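Long-range contacts in uncharacterized protein (Cytophaga hutchinsonii ATCC 33406, PDB 3FF4), which is of unknown function but has the Rossmann-like fold of the CoA-binding domain family and so may bind coenzyme A or a related nucleotide: residues A[5-10]-A[61-66]; A[21-26]-A[111-116]; A[83-88]-A[105-110]. One frame throughout, in Å; residues are numbered along the deposited sequence.

Interaction 1 (A[5-10]-A[61-66]); sequences KKTLIL and TVTLYI
Thr61 and Thr63 join the edge of strand 7-10 through an unbroken run of backbone hydrogen bonds. Thr61 N gives to Lys6 O and Thr61 O takes from Leu8 N; the ladder then continues through Thr63 N to Leu8 O at 2.8 Å and Leu10 N to Thr63 O, and runs past the strand end to Tyr65 N, which reaches Leu10 O at 2.8 Å. Between these rungs lie CA-H...O contacts, such as Thr7 CA to Thr61 O at 3.3 Å.

The two strands run parallel, 4.7 Å apart at their axes, and are the second and third of five parallel strands, strand 61-64 being the central one. This sheet has the order 2-1-3-4-5, in a domain whose family belongs to the Rossmann-like group; strands 34-37 and 85-88 flank the pair.

On the face that carries the threonines, Thr7 CG2, anti to the backbone N (OG1 at chi1 -59°), meets Thr63 CG2 at 3.7 Å, and Ile9 CG1 lies against the same methyl. Thr7 OG1 gives a hydrogen bond to Lys5 O from above the carbonyl plane. An alanine in place of Thr7 would probably leave Lys5 O without this hydroxyl and open a gap beside the Thr63 methyl. Ile9 CG2 touches Tyr65 CD2 at 3.9 Å.

On the face of Leu8, Leu10, Val62 and Leu64 the contacts are aliphatic. Leu10 and Leu64 lie side by side, CD2 to CD2 at 3.8 Å, and Leu10 CD2 also meets CD1 of Ile66, beyond the strand end, at 4.0 Å. Val62 CG1 packs against Leu10 CB.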
loop_
_atom_site.group_PDB
_atom_site.type_symbol
_atom_site.label_atom_id
_atom_site.label_comp_id
_atom_site.label_asym_id
_atom_site.label_seq_id
_atom_site.Cartn_x
_atom_site.Cartn_y
_atom_site.Cartn_z
ATOM N N LYS A 5 -9.158 3.579 7.710
ATOM C CA LYS A 5 -8.215 4.326 6.901
ATOM C C LYS A 5 -8.299 3.876 5.452
ATOM O O LYS A 5 -8.201 2.683 5.157
ATOM C CB LYS A 5 -6.795 4.143 7.440
ATOM C CG LYS A 5 -6.694 4.520 8.895
ATOM C CD LYS A 5 -5.309 4.397 9.420
ATOM C CE LYS A 5 -5.260 4.985 10.806
ATOM N NZ LYS A 5 -3.940 4.755 11.377
ATOM N N LYS A 6 -8.491 4.837 4.553
ATOM C CA LYS A 6 -8.437 4.543 3.136
ATOM C C LYS A 6 -7.026 4.147 2.721
ATOM O O LYS A 6 -6.086 4.956 2.789
ATOM C CB LYS A 6 -8.921 5.713 2.289
ATOM C CG LYS A 6 -8.765 5.415 0.802
ATOM C CD LYS A 6 -9.889 5.951 0.015
ATOM C CE LYS A 6 -9.776 7.406 -0.147
ATOM N NZ LYS A 6 -11.080 7.860 -0.687
ATOM N N THR A 7 -6.900 2.904 2.277
ATOM C CA THR A 7 -5.597 2.242 2.101
ATOM C C THR A 7 -5.369 1.781 0.661
ATOM O O THR A 7 -6.114 0.947 0.115
ATOM C CB THR A 7 -5.446 1.043 3.070
ATOM O OG1 THR A 7 -5.581 1.533 4.414
ATOM C CG2 THR A 7 -4.067 0.387 2.895
ATOM N N LEU A 8 -4.337 2.326 0.036
ATOM C CA LEU A 8 -4.023 1.935 -1.346
ATOM C C LEU A 8 -2.946 0.836 -1.283
ATOM O O LEU A 8 -1.882 1.037 -0.671
ATOM C CB LEU A 8 -3.545 3.159 -2.159
ATOM C CG LEU A 8 -3.351 3.000 -3.676
ATOM C CD1 LEU A 8 -3.735 4.327 -4.322
ATOM C CD2 LEU A 8 -1.895 2.619 -4.004
ATOM N N ILE A 9 -3.228 -0.309 -1.906
ATOM C CA ILE A 9 -2.249 -1.418 -2.028
ATOM C C ILE A 9 -1.538 -1.303 -3.350
ATOM O O ILE A 9 -2.159 -1.461 -4.417
ATOM C CB ILE A 9 -2.969 -2.789 -1.979
ATOM C CG1 ILE A 9 -3.884 -2.850 -0.739
ATOM C CG2 ILE A 9 -1.933 -3.981 -2.114
ATOM C CD1 ILE A 9 -4.774 -4.137 -0.628
ATOM N N LEU A 10 -0.238 -1.039 -3.285
ATOM C CA LEU A 10 0.577 -0.873 -4.455
ATOM C C LEU A 10 1.420 -2.145 -4.674
ATOM O O LEU A 10 2.294 -2.492 -3.865
ATOM C CB LEU A 10 1.462 0.378 -4.302
ATOM C CG LEU A 10 2.238 0.831 -5.538
ATOM C CD1 LEU A 10 1.260 1.132 -6.682
ATOM C CD2 LEU A 10 3.092 2.067 -5.251
ATOM N N THR A 61 -3.097 5.712 3.807
ATOM C CA THR A 61 -1.952 4.830 3.837
ATOM C C THR A 61 -1.719 4.222 2.460
ATOM O O THR A 61 -2.651 3.710 1.834
ATOM C CB THR A 61 -2.176 3.676 4.877
ATOM O OG1 THR A 61 -2.259 4.220 6.196
ATOM C CG2 THR A 61 -1.037 2.659 4.814
ATOM N N VAL A 62 -0.480 4.273 1.982
ATOM C CA VAL A 62 -0.074 3.425 0.868
ATOM C C VAL A 62 0.635 2.216 1.518
ATOM O O VAL A 62 1.565 2.378 2.306
ATOM C CB VAL A 62 0.828 4.159 -0.125
ATOM C CG1 VAL A 62 1.393 3.178 -1.202
ATOM C CG2 VAL A 62 0.050 5.350 -0.788
ATOM N N THR A 63 0.155 1.015 1.223
ATOM C CA THR A 63 0.855 -0.199 1.679
ATOM C C THR A 63 1.539 -0.899 0.493
ATOM O O THR A 63 0.913 -1.260 -0.525
ATOM C CB THR A 63 -0.048 -1.152 2.550
ATOM O OG1 THR A 63 0.745 -2.209 3.140
ATOM C CG2 THR A 63 -1.244 -1.745 1.719
ATOM N N LEU A 64 2.847 -1.035 0.627
ATOM C CA LEU A 64 3.730 -1.420 -0.462
ATOM C C LEU A 64 3.987 -2.918 -0.545
ATOM O O LEU A 64 4.448 -3.532 0.438
ATOM C CB LEU A 64 5.086 -0.758 -0.281
ATOM C CG LEU A 64 5.228 0.717 -0.623
ATOM C CD1 LEU A 64 6.667 1.084 -0.289
ATOM C CD2 LEU A 64 4.959 0.924 -2.109
ATOM N N TYR A 65 3.723 -3.474 -1.729
ATOM C CA TYR A 65 4.068 -4.850 -2.020
ATOM C C TYR A 65 4.824 -4.935 -3.328
ATOM O O TYR A 65 4.553 -5.824 -4.099
ATOM C CB TYR A 65 2.820 -5.756 -2.050
ATOM C CG TYR A 65 2.280 -5.943 -0.667
ATOM C CD1 TYR A 65 2.855 -6.886 0.201
ATOM C CD2 TYR A 65 1.238 -5.129 -0.182
ATOM C CE1 TYR A 65 2.386 -7.042 1.518
ATOM C CE2 TYR A 65 0.749 -5.296 1.141
ATOM C CZ TYR A 65 1.326 -6.242 1.965
ATOM O OH TYR A 65 0.886 -6.392 3.262
ATOM N N ILE A 66 5.721 -3.986 -3.599
ATOM C CA ILE A 66 6.582 -4.032 -4.784
ATOM C C ILE A 66 7.997 -3.935 -4.255
ATOM O O ILE A 66 8.219 -3.310 -3.228
ATOM C CB ILE A 66 6.317 -2.867 -5.781
ATOM C CG1 ILE A 66 6.099 -1.554 -5.021
ATOM C CG2 ILE A 66 5.075 -3.140 -6.656
ATOM C CD1 ILE A 66 6.210 -0.300 -5.945
#

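Interaction 2 (A[21-26]-A[111-116])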
loop_
_atom_site.group_PDB
_atom_site.type_symbol
_atom_site.label_atom_id
_atom_site.label_comp_id
_atom_site.label_asym_id
_atom_site.label_seq_id
_atom_site.Cartn_x
_atom_site.Cartn_y
_atom_site.Cartn_z
ATOM N N TYR A 21 -2.528 -9.835 -1.551
ATOM C CA TYR A 21 -3.875 -10.392 -1.485
ATOM C C TYR A 21 -4.281 -10.595 -0.031
ATOM O O TYR A 21 -5.337 -10.113 0.393
ATOM C CB TYR A 21 -4.010 -11.700 -2.270
ATOM C CG TYR A 21 -5.445 -12.134 -2.446
ATOM C CD1 TYR A 21 -6.165 -11.742 -3.575
ATOM C CD2 TYR A 21 -6.087 -12.928 -1.480
ATOM C CE1 TYR A 21 -7.493 -12.122 -3.758
ATOM C CE2 TYR A 21 -7.422 -13.309 -1.645
ATOM C CZ TYR A 21 -8.114 -12.895 -2.786
ATOM O OH TYR A 21 -9.423 -13.274 -2.989
ATOM N N LEU A 22 -3.438 -11.282 0.736
ATOM C CA LEU A 22 -3.699 -11.402 2.163
ATOM C C LEU A 22 -4.027 -10.018 2.802
ATOM O O LEU A 22 -4.964 -9.913 3.601
ATOM C CB LEU A 22 -2.546 -12.106 2.865
ATOM C CG LEU A 22 -2.237 -13.479 2.260
ATOM C CD1 LEU A 22 -1.029 -14.111 2.936
ATOM C CD2 LEU A 22 -3.461 -14.409 2.372
ATOM N N ALA A 23 -3.293 -8.965 2.421
ATOM C CA ALA A 23 -3.527 -7.658 3.024
ATOM C C ALA A 23 -4.914 -7.123 2.686
ATOM O O ALA A 23 -5.586 -6.573 3.550
ATOM C CB ALA A 23 -2.461 -6.656 2.609
ATOM N N ALA A 24 -5.332 -7.277 1.431
ATOM C CA ALA A 24 -6.656 -6.812 1.010
ATOM C C ALA A 24 -7.735 -7.490 1.838
ATOM O O ALA A 24 -8.648 -6.801 2.317
ATOM C CB ALA A 24 -6.884 -7.047 -0.479
ATOM N N GLU A 25 -7.587 -8.805 2.042
ATOM C CA GLU A 25 -8.512 -9.587 2.877
ATOM C C GLU A 25 -8.579 -9.077 4.316
ATOM O O GLU A 25 -9.674 -8.924 4.854
ATOM C CB GLU A 25 -8.125 -11.067 2.929
ATOM C CG GLU A 25 -8.403 -11.847 1.673
ATOM C CD GLU A 25 -8.116 -13.350 1.825
ATOM O OE1 GLU A 25 -7.071 -13.718 2.432
ATOM O OE2 GLU A 25 -8.943 -14.158 1.330
ATOM N N ARG A 26 -7.420 -8.843 4.947
ATOM C CA ARG A 26 -7.439 -8.347 6.323
ATOM C C ARG A 26 -7.980 -6.909 6.389
ATOM O O ARG A 26 -8.769 -6.597 7.267
ATOM C CB ARG A 26 -6.073 -8.442 7.018
ATOM C CG ARG A 26 -5.508 -9.838 7.212
ATOM C CD ARG A 26 -6.295 -10.699 8.204
ATOM N NE ARG A 26 -7.339 -11.425 7.500
ATOM C CZ ARG A 26 -8.601 -11.519 7.909
ATOM N NH1 ARG A 26 -8.990 -10.949 9.033
ATOM N NH2 ARG A 26 -9.480 -12.188 7.193
ATOM N N GLY A 111 6.895 -2.344 8.804
ATOM C CA GLY A 111 6.167 -3.367 9.550
ATOM C C GLY A 111 5.360 -4.207 8.570
ATOM O O GLY A 111 5.358 -3.921 7.377
ATOM N N CYS A 112 4.690 -5.243 9.061
ATOM C CA CYS A 112 3.806 -6.062 8.243
ATOM C C CYS A 112 2.381 -5.589 8.473
ATOM O O CYS A 112 1.901 -5.524 9.624
ATOM C CB CYS A 112 3.970 -7.541 8.607
ATOM S SG CYS A 112 2.672 -8.595 7.928
ATOM N N THR A 113 1.713 -5.211 7.386
ATOM C CA THR A 113 0.310 -4.820 7.429
ATOM C C THR A 113 -0.554 -5.812 8.205
ATOM O O THR A 113 -1.390 -5.393 8.976
ATOM C CB THR A 113 -0.276 -4.580 6.002
ATOM O OG1 THR A 113 0.488 -3.552 5.339
ATOM C CG2 THR A 113 -1.779 -4.152 6.099
ATOM N N LEU A 114 -0.347 -7.123 8.009
ATOM C CA LEU A 114 -1.143 -8.139 8.711
ATOM C C LEU A 114 -0.907 -8.093 10.231
ATOM O O LEU A 114 -1.858 -8.047 11.016
ATOM C CB LEU A 114 -0.849 -9.553 8.180
ATOM C CG LEU A 114 -0.846 -9.801 6.663
ATOM C CD1 LEU A 114 -0.600 -11.307 6.324
ATOM C CD2 LEU A 114 -2.185 -9.341 6.086
ATOM N N VAL A 115 0.360 -8.076 10.635
ATOM C CA VAL A 115 0.736 -7.970 12.048
ATOM C C VAL A 115 0.177 -6.699 12.670
ATOM O O VAL A 115 -0.378 -6.738 13.782
ATOM C CB VAL A 115 2.254 -8.082 12.230
ATOM C CG1 VAL A 115 2.666 -7.803 13.680
ATOM C CG2 VAL A 115 2.703 -9.484 11.804
HETATM N N MSE A 116 0.276 -5.592 11.935
HETATM C CA MSE A 116 -0.226 -4.324 12.423
HETATM C C MSE A 116 -1.737 -4.344 12.674
HETATM O O MSE A 116 -2.213 -3.833 13.691
HETATM C CB MSE A 116 0.200 -3.178 11.499
HETATM C CG MSE A 116 1.694 -2.895 11.617
HETATM SE SE MSE A 116 2.231 -1.841 10.054
HETATM C CE MSE A 116 1.412 -0.088 10.468
#
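Leu114 is turned toward helix 19-30 by its first two torsions: CG stands anti to the carbonyl carbon (chi1 -48°), and chi2 of -177° sets CD1 anti to CA, on the Leu22 side, while CD2 meets Ala23 and Arg26. CD2 carries most of the contact. It lies 3.7 Å from Ala23 CA, where the small alanine lets a methyl come close to the backbone, and 3.5 Å from Arg26 CG, the side chains of Arg26 and Leu114 crossing at about a right angle. CD1 instead reaches Leu22 CB at 4.0 Å. Arg26 thus contributes the aliphatic root of its side chain. Deeper in, Ala23 CB faces Thr113 CG2 at 4.3 Å. No hydrogen bond links the segments, so the join rests mainly on Leu114 packing against Leu22, Ala23 and Arg26, with Thr113 beside Ala23.

The start of helix 113-119 is fixed locally: Cys112 is its N-cap, and its SG accepts from Val115 N over 3.6 Å in a nearly straight bond (169°).

Both helices lie on the same side of the parallel sheet. Thr113 OG1 bonds Thr63 and Asn89, Tyr65 touches both Ala23 and Thr113, and Met116, a selenomethionine, packs on Arg85 and Ile87 of strand 85-88.

Interaction 3 (A[83-88]-A[105-110])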
loop_
_atom_site.group_PDB
_atom_site.type_symbol
_atom_site.label_atom_id
_atom_site.label_comp_id
_atom_site.label_asym_id
_atom_site.label_seq_id
_atom_site.Cartn_x
_atom_site.Cartn_y
_atom_site.Cartn_z
ATOM N N PRO A 83 -0.047 10.707 0.863
ATOM C CA PRO A 83 -0.674 9.929 1.933
ATOM C C PRO A 83 -0.148 10.392 3.283
ATOM O O PRO A 83 0.905 11.004 3.326
ATOM C CB PRO A 83 -0.159 8.513 1.674
ATOM C CG PRO A 83 1.156 8.693 1.016
ATOM C CD PRO A 83 0.982 9.933 0.141
ATOM N N LYS A 84 -0.843 10.081 4.374
ATOM C CA LYS A 84 -0.286 10.298 5.716
ATOM C C LYS A 84 0.871 9.338 6.020
ATOM O O LYS A 84 1.813 9.686 6.715
ATOM C CB LYS A 84 -1.367 10.110 6.773
ATOM C CG LYS A 84 -2.551 11.058 6.606
ATOM C CD LYS A 84 -3.470 10.967 7.803
ATOM C CE LYS A 84 -2.903 11.794 8.958
ATOM N NZ LYS A 84 -3.812 11.791 10.130
ATOM N N ARG A 85 0.819 8.136 5.458
ATOM C CA ARG A 85 1.739 7.086 5.859
ATOM C C ARG A 85 1.994 6.141 4.698
ATOM O O ARG A 85 1.085 5.862 3.901
ATOM C CB ARG A 85 1.142 6.296 7.038
ATOM C CG ARG A 85 1.910 5.013 7.428
ATOM C CD ARG A 85 1.255 4.314 8.610
ATOM N NE ARG A 85 -0.091 3.844 8.268
ATOM C CZ ARG A 85 -0.903 3.199 9.107
ATOM N NH1 ARG A 85 -0.515 2.944 10.378
ATOM N NH2 ARG A 85 -2.110 2.817 8.683
ATOM N N VAL A 86 3.221 5.626 4.614
ATOM C CA VAL A 86 3.536 4.580 3.667
ATOM C C VAL A 86 4.114 3.397 4.463
ATOM O O VAL A 86 5.052 3.581 5.251
ATOM C CB VAL A 86 4.523 5.044 2.574
ATOM C CG1 VAL A 86 4.922 3.884 1.665
ATOM C CG2 VAL A 86 3.926 6.170 1.694
ATOM N N ILE A 87 3.532 2.211 4.289
ATOM C CA ILE A 87 4.020 1.000 4.998
ATOM C C ILE A 87 4.936 0.163 4.088
ATOM O O ILE A 87 4.547 -0.204 2.952
ATOM C CB ILE A 87 2.883 0.097 5.494
ATOM C CG1 ILE A 87 1.942 0.872 6.409
ATOM C CG2 ILE A 87 3.467 -1.191 6.221
ATOM C CD1 ILE A 87 0.664 0.113 6.820
ATOM N N PHE A 88 6.161 -0.068 4.573
ATOM C CA PHE A 88 7.151 -0.975 3.951
ATOM C C PHE A 88 7.034 -2.388 4.554
ATOM O O PHE A 88 7.647 -2.694 5.606
ATOM C CB PHE A 88 8.570 -0.405 4.153
ATOM C CG PHE A 88 8.772 0.888 3.445
ATOM C CD1 PHE A 88 9.392 0.927 2.205
ATOM C CD2 PHE A 88 8.219 2.055 3.949
ATOM C CE1 PHE A 88 9.521 2.140 1.537
ATOM C CE2 PHE A 88 8.338 3.257 3.266
ATOM C CZ PHE A 88 8.986 3.306 2.080
ATOM N N GLY A 105 7.324 15.163 4.476
ATOM C CA GLY A 105 6.271 15.076 5.513
ATOM C C GLY A 105 5.345 13.849 5.467
ATOM O O GLY A 105 4.232 13.896 6.011
ATOM N N ILE A 106 5.787 12.767 4.819
ATOM C CA ILE A 106 5.051 11.498 4.784
ATOM C C ILE A 106 5.764 10.469 5.689
ATOM O O ILE A 106 6.992 10.256 5.556
ATOM C CB ILE A 106 4.938 10.953 3.328
ATOM C CG1 ILE A 106 4.205 11.970 2.433
ATOM C CG2 ILE A 106 4.265 9.582 3.299
ATOM C CD1 ILE A 106 4.379 11.752 0.884
ATOM N N GLU A 107 5.010 9.839 6.603
ATOM C CA GLU A 107 5.622 8.972 7.580
ATOM C C GLU A 107 5.928 7.579 6.982
ATOM O O GLU A 107 5.010 6.834 6.628
ATOM C CB GLU A 107 4.743 8.833 8.812
ATOM C CG GLU A 107 5.433 8.125 9.964
ATOM C CD GLU A 107 4.472 7.687 11.067
ATOM O OE1 GLU A 107 3.241 7.553 10.829
ATOM O OE2 GLU A 107 4.960 7.415 12.171
ATOM N N PRO A 108 7.227 7.236 6.871
ATOM C CA PRO A 108 7.533 5.875 6.478
ATOM C C PRO A 108 7.408 4.965 7.728
ATOM O O PRO A 108 7.869 5.341 8.807
ATOM C CB PRO A 108 8.983 5.963 6.004
ATOM C CG PRO A 108 9.589 7.182 6.734
ATOM C CD PRO A 108 8.435 7.994 7.289
ATOM N N VAL A 109 6.792 3.806 7.573
ATOM C CA VAL A 109 6.640 2.837 8.679
ATOM C C VAL A 109 7.075 1.464 8.188
ATOM O O VAL A 109 6.560 0.978 7.191
ATOM C CB VAL A 109 5.154 2.723 9.137
ATOM C CG1 VAL A 109 4.938 1.492 10.071
ATOM C CG2 VAL A 109 4.731 3.993 9.857
ATOM N N ILE A 110 8.040 0.859 8.867
ATOM C CA ILE A 110 8.491 -0.493 8.546
ATOM C C ILE A 110 7.690 -1.465 9.418
ATOM O O ILE A 110 7.756 -1.373 10.615
ATOM C CB ILE A 110 10.033 -0.650 8.727
ATOM C CG1 ILE A 110 10.750 0.044 7.570
ATOM C CG2 ILE A 110 10.469 -2.118 8.668
ATOM C CD1 ILE A 110 11.537 1.183 7.972
#
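Val86 and Phe88 hold strand 107-110 through backbone bonds. Phe88 N to Val109 O and Val109 N to Val86 O are the shortest, at 2.8 and 2.9 Å; Val86 N binds Glu107 O, and Glu107 N reaches Lys84 O over a longer 3.2 Å. Pro108 has no N-H to give, but its CA approaches Val86 O in a CA-H...O contact.

Arg85 is the main polar side chain, although its charged end is engaged outside the pair: NH1 makes a salt bridge with the C-terminal carboxylate of Phe122, NH2 a hydrogen bond with Thr61, and the ring of Phe122 adds a cation-pi contact. Glu107 is near but does not pair with it, its OE1 lying 5.6 Å from Arg85 NE. Ile87 CD1 sits over one guanidinium face, offset toward the rim.

The strands are the two ends of a beta-alpha-beta unit whose crossover is helix 95-103, with strand 107-110 outermost in the parallel sheet of this chain. A Schellman motif at Gly105 closes the helix before the second strand.

Beside Arg85, Val109 CG2 meets CD at 3.7 Å, the aliphatic shaft of the arginine crossing the valine. On the face of Val86, Phe88 and Pro108, Phe88 CG is anti to the carbonyl carbon (chi1 -65°), and the ring sets its edge, in plane, against Val109 O, while CE2 touches Pro108 CB at 3.9 Å. At the start of the strands Ile106 packs: CG2 meets Val86 CG2 at 3.8 Å, and CD1 lies 3.9 Å from Pro83 CD. Leu101 of the crossover helix covers Val86, Phe88 and Ile106.

Interactions 1 and 3 are two seams of one parallel sheet, joined where strand 61-64 meets strand 85-88: Val62 O lies 2.8 Å from Ile87 N, and Thr61 OG1 2.9 Å from Arg85 NH2. Interaction 2 lies on one face of that sheet, its centre about 10 Å from that of interaction 1 and about 15 Å from that of interaction 3. A probable hydrogen bond of 2.6 Å between Thr63 OG1 and Thr113 OG1 ties it to interaction 1, and Met116 CE reaches Val109 CG1 of interaction 3 at 3.9 Å. Along the chain, interaction 3 is nested within the loop closed by interaction 2.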